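Local coordinates for N-acetylglucosamine-6-phosphate deacetylase (Mycobacterium smegmatis, PDB 6FV4), which probably removes the acetyl group from N-acetylglucosamine-6-phosphate, as a metal-dependent hydrolase of the NagA family, at residues B[68-73]-B[279-284]; B[224-229]-B[252-257]. The protein carries 1 engineered substitution. All blocks are in the same frame, centred on the assembly; numbering follows the deposited sequence.

Contact 1 (B[68-73]-B[279-284]); sequences FVDTHL and SLITAA. Engineered in segment 279-284: A283 (natural residue Asp). With ZN (zinc ion), chain H.
D70 reaches across to T282 and takes hold of it at two points. Its OD1 accepts from the T282 hydroxyl, OG1 to OD1 2.6 Å, on the syn lone pair, the side of the other carboxylate oxygen. OD2 takes a weak, longer bond from the backbone N of T282. With CG anti to the backbone N of D70 (chi1 -165°), the carboxylate ends beside T282. The two side chains cross at about a right angle. The T282 hydroxyl has a second task: its OG1 accepts from the backbone N of A284 at 3.0 Å, which makes an ST turn.

Strands 63-76 and 278-281 belong to the barrel of the amidohydrolase fold, a distorted (beta/alpha)8 barrel with the metals at the C-terminal ends of its strands. Between strand segments 68-71 and 279-281, whose axes are turned 75° to each other, water 1 makes the backbone link. It donates to V69 O and to L280 O, and accepts from the backbone N of T71.

H72 can be followed outward from the backbone. Its CB lies 3.8 Å from I281 CD1. CG and ND1 pass the same methyl, with ND1 to CD1 at 3.6 Å, the methyl approaching the ring obliquely. ND1 is hydrogen-bonded to E253 OE1. At the tip, NE2 binds the zinc ion at 2.1 Å, beside H74 and E138, so the ring is held at both nitrogens. CD2 and NE2 come 4.2 Å from CB of A283. A283 is an engineered residue in place of Asp, at a position predicted to be the proton donor/acceptor. Its backbone N donates to H72 O at 2.9 Å.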
ATOM      1  N   PHE B  68       9.456 -16.627  18.795  1.00 25.80           N
ATOM      2  CA  PHE B  68       9.121 -16.402  17.396  1.00 22.35           C
ATOM      3  C   PHE B  68       8.358 -17.603  16.834  1.00 25.75           C
ATOM      4  O   PHE B  68       8.602 -18.750  17.215  1.00 25.44           O
ATOM      5  CB  PHE B  68      10.386 -16.143  16.567  1.00 22.87           C
ATOM      6  CG  PHE B  68      11.206 -14.952  17.041  1.00 26.14           C
ATOM      7  CD1 PHE B  68      12.585 -15.061  17.180  1.00 25.76           C
ATOM      8  CD2 PHE B  68      10.609 -13.732  17.319  1.00 28.04           C
ATOM      9  CE1 PHE B  68      13.361 -13.980  17.593  1.00 28.77           C
ATOM     10  CE2 PHE B  68      11.389 -12.634  17.746  1.00 24.07           C
ATOM     11  CZ  PHE B  68      12.760 -12.773  17.882  1.00 25.49           C
ATOM     12  N   VAL B  69       7.411 -17.316  15.938  1.00 26.05           N
ATOM     13  CA  VAL B  69       6.529 -18.297  15.313  1.00 24.99           C
ATOM     14  C   VAL B  69       6.804 -18.241  13.815  1.00 25.88           C
ATOM     15  O   VAL B  69       6.257 -17.383  13.107  1.00 25.62           O
ATOM     16  CB  VAL B  69       5.052 -18.013  15.612  1.00 25.68           C
ATOM     17  CG1 VAL B  69       4.157 -19.070  14.945  1.00 29.10           C
ATOM     18  CG2 VAL B  69       4.814 -17.955  17.118  1.00 24.76           C
ATOM     19  N   ASP B  70       7.665 -19.131  13.320  1.00 22.41           N
ATOM     20  CA  ASP B  70       8.030 -19.164  11.903  1.00 23.59           C
ATOM     21  C   ASP B  70       7.114 -20.138  11.180  1.00 23.35           C
ATOM     22  O   ASP B  70       7.208 -21.357  11.380  1.00 27.68           O
ATOM     23  CB  ASP B  70       9.496 -19.552  11.733  1.00 21.89           C
ATOM     24  CG  ASP B  70      10.022 -19.261  10.335  1.00 28.18           C
ATOM     25  OD1 ASP B  70      11.237 -19.488  10.109  1.00 27.77           O
ATOM     26  OD2 ASP B  70       9.234 -18.806   9.467  1.00 25.39           O
ATOM     27  N   THR B  71       6.221 -19.611  10.349  1.00 23.87           N
ATOM     28  CA  THR B  71       5.185 -20.423   9.729  1.00 20.68           C
ATOM     29  C   THR B  71       5.516 -20.835   8.301  1.00 22.73           C
ATOM     30  O   THR B  71       4.652 -21.379   7.608  1.00 25.15           O
ATOM     31  CB  THR B  71       3.841 -19.694   9.754  1.00 24.91           C
ATOM     32  OG1 THR B  71       3.968 -18.414   9.114  1.00 25.99           O
ATOM     33  CG2 THR B  71       3.380 -19.492  11.197  1.00 24.67           C
ATOM     34  N   HIS B  72       6.740 -20.617   7.843  1.00 23.50           N
ATOM     35  CA  HIS B  72       7.075 -20.970   6.464  1.00 24.07           C
ATOM     36  C   HIS B  72       8.599 -21.044   6.398  1.00 24.72           C
ATOM     37  O   HIS B  72       9.265 -20.011   6.313  1.00 24.24           O
ATOM     38  CB  HIS B  72       6.496 -19.946   5.491  1.00 28.45           C
ATOM     39  CG  HIS B  72       6.852 -20.177   4.048  1.00 26.46           C
ATOM     40  ND1 HIS B  72       6.176 -19.569   3.016  1.00 25.26           N
ATOM     41  CD2 HIS B  72       7.821 -20.926   3.468  1.00 26.00           C
ATOM     42  CE1 HIS B  72       6.707 -19.938   1.862  1.00 24.45           C
ATOM     43  NE2 HIS B  72       7.704 -20.767   2.110  1.00 24.10           N
ATOM     44  N   LEU B  73       9.132 -22.261   6.454  1.00 22.95           N
ATOM     45  CA  LEU B  73      10.566 -22.474   6.319  1.00 23.69           C
ATOM     46  C   LEU B  73      10.808 -23.902   5.863  1.00 25.24           C
ATOM     47  O   LEU B  73       9.986 -24.796   6.093  1.00 23.96           O
ATOM     48  CB  LEU B  73      11.326 -22.204   7.617  1.00 22.41           C
ATOM     49  CG  LEU B  73      11.081 -23.143   8.786  1.00 24.25           C
ATOM     50  CD1 LEU B  73      12.284 -23.092   9.727  1.00 25.87           C
ATOM     51  CD2 LEU B  73       9.813 -22.737   9.509  1.00 26.94           C
ATOM     52  N   SER B 279       2.718 -11.219   8.609  1.00 21.29           N
ATOM     53  CA  SER B 279       3.544 -12.211   9.280  1.00 23.48           C
ATOM     54  C   SER B 279       4.963 -12.151   8.733  1.00 21.38           C
ATOM     55  O   SER B 279       5.160 -12.207   7.515  1.00 26.30           O
ATOM     56  CB  SER B 279       3.001 -13.631   9.046  1.00 22.58           C
ATOM     57  OG  SER B 279       1.725 -13.787   9.615  1.00 31.29           O
ATOM     58  N   LEU B 280       5.943 -12.104   9.626  1.00 24.11           N
ATOM     59  CA  LEU B 280       7.337 -12.255   9.236  1.00 23.62           C
ATOM     60  C   LEU B 280       7.637 -13.747   9.158  1.00 25.36           C
ATOM     61  O   LEU B 280       7.240 -14.494  10.045  1.00 24.88           O
ATOM     62  CB  LEU B 280       8.257 -11.570  10.237  1.00 24.43           C
ATOM     63  CG  LEU B 280       8.050 -10.046  10.316  1.00 24.21           C
ATOM     64  CD1 LEU B 280       8.715  -9.484  11.549  1.00 26.27           C
ATOM     65  CD2 LEU B 280       8.607  -9.418   9.093  1.00 24.27           C
ATOM     66  N   ILE B 281       8.278 -14.174   8.066  1.00 24.48           N
ATOM     67  CA  ILE B 281       8.693 -15.554   7.852  1.00 26.90           C
ATOM     68  C   ILE B 281      10.138 -15.514   7.373  1.00 27.44           C
ATOM     69  O   ILE B 281      10.659 -14.471   6.964  1.00 25.43           O
ATOM     70  CB  ILE B 281       7.814 -16.308   6.821  1.00 25.79           C
ATOM     71  CG1 ILE B 281       7.930 -15.632   5.454  1.00 27.45           C
ATOM     72  CG2 ILE B 281       6.345 -16.397   7.279  1.00 23.71           C
ATOM     73  CD1 ILE B 281       7.622 -16.520   4.272  1.00 21.63           C
ATOM     74  N   THR B 282      10.790 -16.663   7.436  1.00 24.01           N
ATOM     75  CA  THR B 282      12.144 -16.768   6.908  1.00 25.85           C
ATOM     76  C   THR B 282      12.196 -17.373   5.518  1.00 29.42           C
ATOM     77  O   THR B 282      13.068 -16.998   4.724  1.00 25.59           O
ATOM     78  CB  THR B 282      13.031 -17.612   7.838  1.00 27.30           C
ATOM     79  OG1 THR B 282      12.534 -18.974   7.917  1.00 25.99           O
ATOM     80  CG2 THR B 282      13.098 -16.980   9.233  1.00 26.32           C
ATOM     81  N   ALA B 283      11.298 -18.326   5.227  1.00 28.32           N
ATOM     82  CA  ALA B 283      11.458 -19.240   4.100  1.00 30.39           C
ATOM     83  C   ALA B 283      12.858 -19.849   4.097  1.00 23.24           C
ATOM     84  O   ALA B 283      13.433 -20.105   3.044  1.00 27.82           O
ATOM     85  CB  ALA B 283      11.150 -18.538   2.770  1.00 25.97           C
ATOM     86  N   ALA B 284      13.410 -20.083   5.284  1.00 22.52           N
ATOM     87  CA  ALA B 284      14.806 -20.483   5.408  1.00 26.48           C
ATOM     88  C   ALA B 284      15.078 -21.814   4.721  1.00 25.28           C
ATOM     89  O   ALA B 284      14.307 -22.769   4.858  1.00 22.87           O
ATOM     90  CB  ALA B 284      15.190 -20.598   6.878  1.00 24.63           C
TER
HETATM   91 ZN    ZN H 401       9.013 -21.600   0.664  1.00 27.02          ZN
HETATM   92  O   HOH W   1       5.845 -16.725  10.536  1.00 26.20           O

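Contact 2 (B[224-229]-B[252-257]); sequences THLFNA and VEMIVD. With CD (cadmium ion), chain J.
E253 and the T224-L226 backbone join the metal-bearing loop after strand 222-223 to strand 251-255. Strands 222-223 and 251-255 are parallel neighbours in the amidohydrolase barrel, and the loop goes on in a type II beta turn from H225 to N228.

Two direct hydrogen bonds cross, both to E253. The backbone N of H225 donates to OE1 at 3.1 Å. It meets that oxygen on the anti side, 33° out of the carboxylate plane. OE1, also the partner of H72, is thus held by two hydrogen bonds. The backbone N of L226 donates to E253 O at 2.9 Å.

Two waters extend the polar contact. Water 2 donates to E253 OE2 and lies 2.6 Å from T224 OG1, whose hydroxyl is also bonded to T178. Water 3 donates to L226 O and N228 OD1, and accepts from the backbone N of I255. The amide nitrogen ND2 of N228, a predicted substrate-binding residue, is held by H260 O.

The apolar contacts come from L226 and I255. L226 points at the strand and splits its methyls: CD1 sits 4.0 Å from V252 CG1, while CD2 touches M254 CE. I255 runs alongside H225, with its CD1 3.7 Å from H225 CB.

The H225 ring is sandwiched within its own segment. N228 CB lies over one face, toward the rim, and T224 CG2 over the centre of the other. From this slot NE2 binds the cadmium ion at 2.5 Å. E138, H150 and H204 are its other protein ligands, and water 4 lies 2.6 Å from the cadmium ion.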
ATOM      1  N   THR B 224       1.200 -16.214   0.565  1.00 29.21           N
ATOM      2  CA  THR B 224       2.539 -16.804   0.643  1.00 29.94           C
ATOM      3  C   THR B 224       3.576 -15.846   0.068  1.00 26.40           C
ATOM      4  O   THR B 224       3.458 -15.439  -1.089  1.00 28.95           O
ATOM      5  CB  THR B 224       2.603 -18.129  -0.130  1.00 24.76           C
ATOM      6  OG1 THR B 224       1.563 -18.997   0.315  1.00 28.05           O
ATOM      7  CG2 THR B 224       3.933 -18.808   0.084  1.00 28.23           C
ATOM      8  N   HIS B 225       4.637 -15.590   0.850  1.00 21.49           N
ATOM      9  CA  HIS B 225       5.648 -14.544   0.682  1.00 27.91           C
ATOM     10  C   HIS B 225       5.299 -13.505  -0.385  1.00 30.88           C
ATOM     11  O   HIS B 225       5.783 -13.565  -1.527  1.00 26.22           O
ATOM     12  CB  HIS B 225       7.045 -15.136   0.420  1.00 27.29           C
ATOM     13  CG  HIS B 225       7.097 -16.164  -0.674  1.00 25.42           C
ATOM     14  ND1 HIS B 225       6.394 -16.044  -1.852  1.00 25.60           N
ATOM     15  CD2 HIS B 225       7.802 -17.314  -0.774  1.00 29.12           C
ATOM     16  CE1 HIS B 225       6.662 -17.072  -2.634  1.00 27.90           C
ATOM     17  NE2 HIS B 225       7.530 -17.845  -2.011  1.00 26.37           N
ATOM     18  N   LEU B 226       4.440 -12.566   0.011  1.00 24.09           N
ATOM     19  CA  LEU B 226       3.965 -11.477  -0.835  1.00 29.61           C
ATOM     20  C   LEU B 226       5.091 -10.869  -1.656  1.00 25.87           C
ATOM     21  O   LEU B 226       6.172 -10.598  -1.134  1.00 26.79           O
ATOM     22  CB  LEU B 226       3.326 -10.391   0.036  1.00 23.54           C
ATOM     23  CG  LEU B 226       2.350  -9.493  -0.717  1.00 28.23           C
ATOM     24  CD1 LEU B 226       1.028 -10.176  -0.915  1.00 23.67           C
ATOM     25  CD2 LEU B 226       2.141  -8.170   0.031  1.00 28.37           C
ATOM     26  N   PHE B 227       4.809 -10.678  -2.950  1.00 24.63           N
ATOM     27  CA  PHE B 227       5.668 -10.107  -3.987  1.00 31.53           C
ATOM     28  C   PHE B 227       6.656 -11.118  -4.564  1.00 32.85           C
ATOM     29  O   PHE B 227       7.066 -10.981  -5.723  1.00 32.50           O
ATOM     30  CB  PHE B 227       6.418  -8.863  -3.482  1.00 29.05           C
ATOM     31  CG  PHE B 227       5.551  -7.630  -3.394  1.00 30.44           C
ATOM     32  CD1 PHE B 227       5.286  -6.865  -4.530  1.00 32.44           C
ATOM     33  CD2 PHE B 227       4.980  -7.257  -2.184  1.00 27.32           C
ATOM     34  CE1 PHE B 227       4.483  -5.720  -4.454  1.00 34.31           C
ATOM     35  CE2 PHE B 227       4.173  -6.124  -2.098  1.00 27.93           C
ATOM     36  CZ  PHE B 227       3.921  -5.350  -3.240  1.00 27.92           C
ATOM     37  N   ASN B 228       7.054 -12.125  -3.792  1.00 29.56           N
ATOM     38  CA  ASN B 228       7.947 -13.157  -4.328  1.00 31.94           C
ATOM     39  C   ASN B 228       7.137 -14.232  -5.030  1.00 29.09           C
ATOM     40  O   ASN B 228       6.099 -14.665  -4.525  1.00 30.43           O
ATOM     41  CB  ASN B 228       8.800 -13.792  -3.230  1.00 26.99           C
ATOM     42  CG  ASN B 228       9.698 -12.796  -2.553  1.00 35.90           C
ATOM     43  OD1 ASN B 228       9.637 -12.612  -1.333  1.00 31.69           O
ATOM     44  ND2 ASN B 228      10.527 -12.122  -3.341  1.00 35.84           N
ATOM     45  N   ALA B 229       7.613 -14.649  -6.210  1.00 29.55           N
ATOM     46  CA  ALA B 229       6.966 -15.703  -7.005  1.00 31.28           C
ATOM     47  C   ALA B 229       5.514 -15.349  -7.314  1.00 30.83           C
ATOM     48  O   ALA B 229       4.617 -16.187  -7.254  1.00 28.59           O
ATOM     49  CB  ALA B 229       7.056 -17.063  -6.309  1.00 31.98           C
ATOM     50  N   VAL B 252      -0.749 -11.443   5.347  1.00 26.02           N
ATOM     51  CA  VAL B 252       0.278 -11.590   4.321  1.00 22.67           C
ATOM     52  C   VAL B 252       1.615 -11.957   4.958  1.00 24.05           C
ATOM     53  O   VAL B 252       2.003 -11.431   6.007  1.00 27.07           O
ATOM     54  CB  VAL B 252       0.381 -10.321   3.452  1.00 23.00           C
ATOM     55  CG1 VAL B 252      -0.910 -10.171   2.627  1.00 25.97           C
ATOM     56  CG2 VAL B 252       0.672  -9.065   4.307  1.00 18.08           C
ATOM     57  N   GLU B 253       2.301 -12.912   4.337  1.00 23.31           N
ATOM     58  CA  GLU B 253       3.670 -13.251   4.694  1.00 23.38           C
ATOM     59  C   GLU B 253       4.611 -12.307   3.976  1.00 21.98           C
ATOM     60  O   GLU B 253       4.372 -11.919   2.832  1.00 23.99           O
ATOM     61  CB  GLU B 253       4.032 -14.688   4.270  1.00 26.38           C
ATOM     62  CG  GLU B 253       3.289 -15.820   4.960  1.00 25.57           C
ATOM     63  CD  GLU B 253       3.706 -17.188   4.412  1.00 29.68           C
ATOM     64  OE1 GLU B 253       4.530 -17.236   3.447  1.00 24.84           O
ATOM     65  OE2 GLU B 253       3.215 -18.221   4.935  1.00 33.17           O
ATOM     66  N   MET B 254       5.701 -11.950   4.640  1.00 21.67           N
ATOM     67  CA  MET B 254       6.748 -11.233   3.939  1.00 21.38           C
ATOM     68  C   MET B 254       8.090 -11.738   4.434  1.00 22.46           C
ATOM     69  O   MET B 254       8.294 -11.905   5.641  1.00 24.17           O
ATOM     70  CB  MET B 254       6.606  -9.694   4.137  1.00 21.22           C
ATOM     71  CG  MET B 254       7.584  -8.899   3.325  1.00 28.23           C
ATOM     72  SD  MET B 254       7.127  -7.151   3.131  1.00 34.75           S
ATOM     73  CE  MET B 254       5.493  -7.266   2.396  1.00 23.11           C
ATOM     74  N   ILE B 255       9.006 -11.991   3.500  1.00 23.90           N
ATOM     75  CA  ILE B 255      10.388 -12.315   3.844  1.00 23.46           C
ATOM     76  C   ILE B 255      11.139 -10.989   3.946  1.00 30.10           C
ATOM     77  O   ILE B 255      11.476 -10.374   2.930  1.00 26.15           O
ATOM     78  CB  ILE B 255      11.047 -13.234   2.813  1.00 26.78           C
ATOM     79  CG1 ILE B 255      10.242 -14.519   2.625  1.00 26.41           C
ATOM     80  CG2 ILE B 255      12.466 -13.556   3.258  1.00 26.04           C
ATOM     81  CD1 ILE B 255      10.595 -15.270   1.339  1.00 27.11           C
ATOM     82  N   VAL B 256      11.430 -10.564   5.173  1.00 28.79           N
ATOM     83  CA  VAL B 256      12.176  -9.327   5.397  1.00 31.60           C
ATOM     84  C   VAL B 256      13.600  -9.675   5.809  1.00 32.41           C
ATOM     85  O   VAL B 256      13.992  -9.498   6.969  1.00 30.75           O
ATOM     86  CB  VAL B 256      11.468  -8.453   6.443  1.00 32.77           C
ATOM     87  CG1 VAL B 256      12.047  -7.051   6.457  1.00 34.75           C
ATOM     88  CG2 VAL B 256       9.981  -8.388   6.110  1.00 27.82           C
ATOM     89  N   ASP B 257      14.370 -10.219   4.867  1.00 30.51           N
ATOM     90  CA  ASP B 257      15.797 -10.426   5.059  1.00 35.10           C
ATOM     91  C   ASP B 257      16.637  -9.349   4.381  1.00 35.91           C
ATOM     92  O   ASP B 257      17.864  -9.425   4.426  1.00 41.34           O
ATOM     93  CB  ASP B 257      16.212 -11.822   4.554  1.00 38.47           C
ATOM     94  CG  ASP B 257      15.932 -12.020   3.069  1.00 38.30           C
ATOM     95  OD1 ASP B 257      15.354 -11.101   2.453  1.00 36.17           O
ATOM     96  OD2 ASP B 257      16.292 -13.094   2.523  1.00 38.07           O
TER
HETATM   97 CD    CD J 403       8.354 -20.103  -2.526  1.00 27.76          CD
HETATM   98  O   HOH W   2       1.972 -19.607   2.837  1.00 24.91           O
HETATM   99  O   HOH W   3       7.997 -11.795   0.818  1.00 24.48           O
HETATM  100  O   HOH W   4      10.169 -18.819  -3.860  1.00 31.32           O

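Both contacts are buried. The centre of contact 1 lies about 2 Å from the centre of the chain, that of contact 2 about 11 Å, and the two contact centres are about 10 Å apart. They meet through the paired strands 251-255 and 278-281, where S279 N probably donates to V252 O. Contact 1 joins two strands far apart in sequence, by a carboxylate-threonine grip, a water and one backbone bond. Contact 2 fastens a loop to the next strand, mainly through backbone N-H groups. Each carries one metal-binding histidine, for zinc and cadmium respectively. E253 of contact 2 is the second-shell partner of the zinc ligand H72. Only contact 2 is touched by the second subunit, whose R235 packs on F227 and N228.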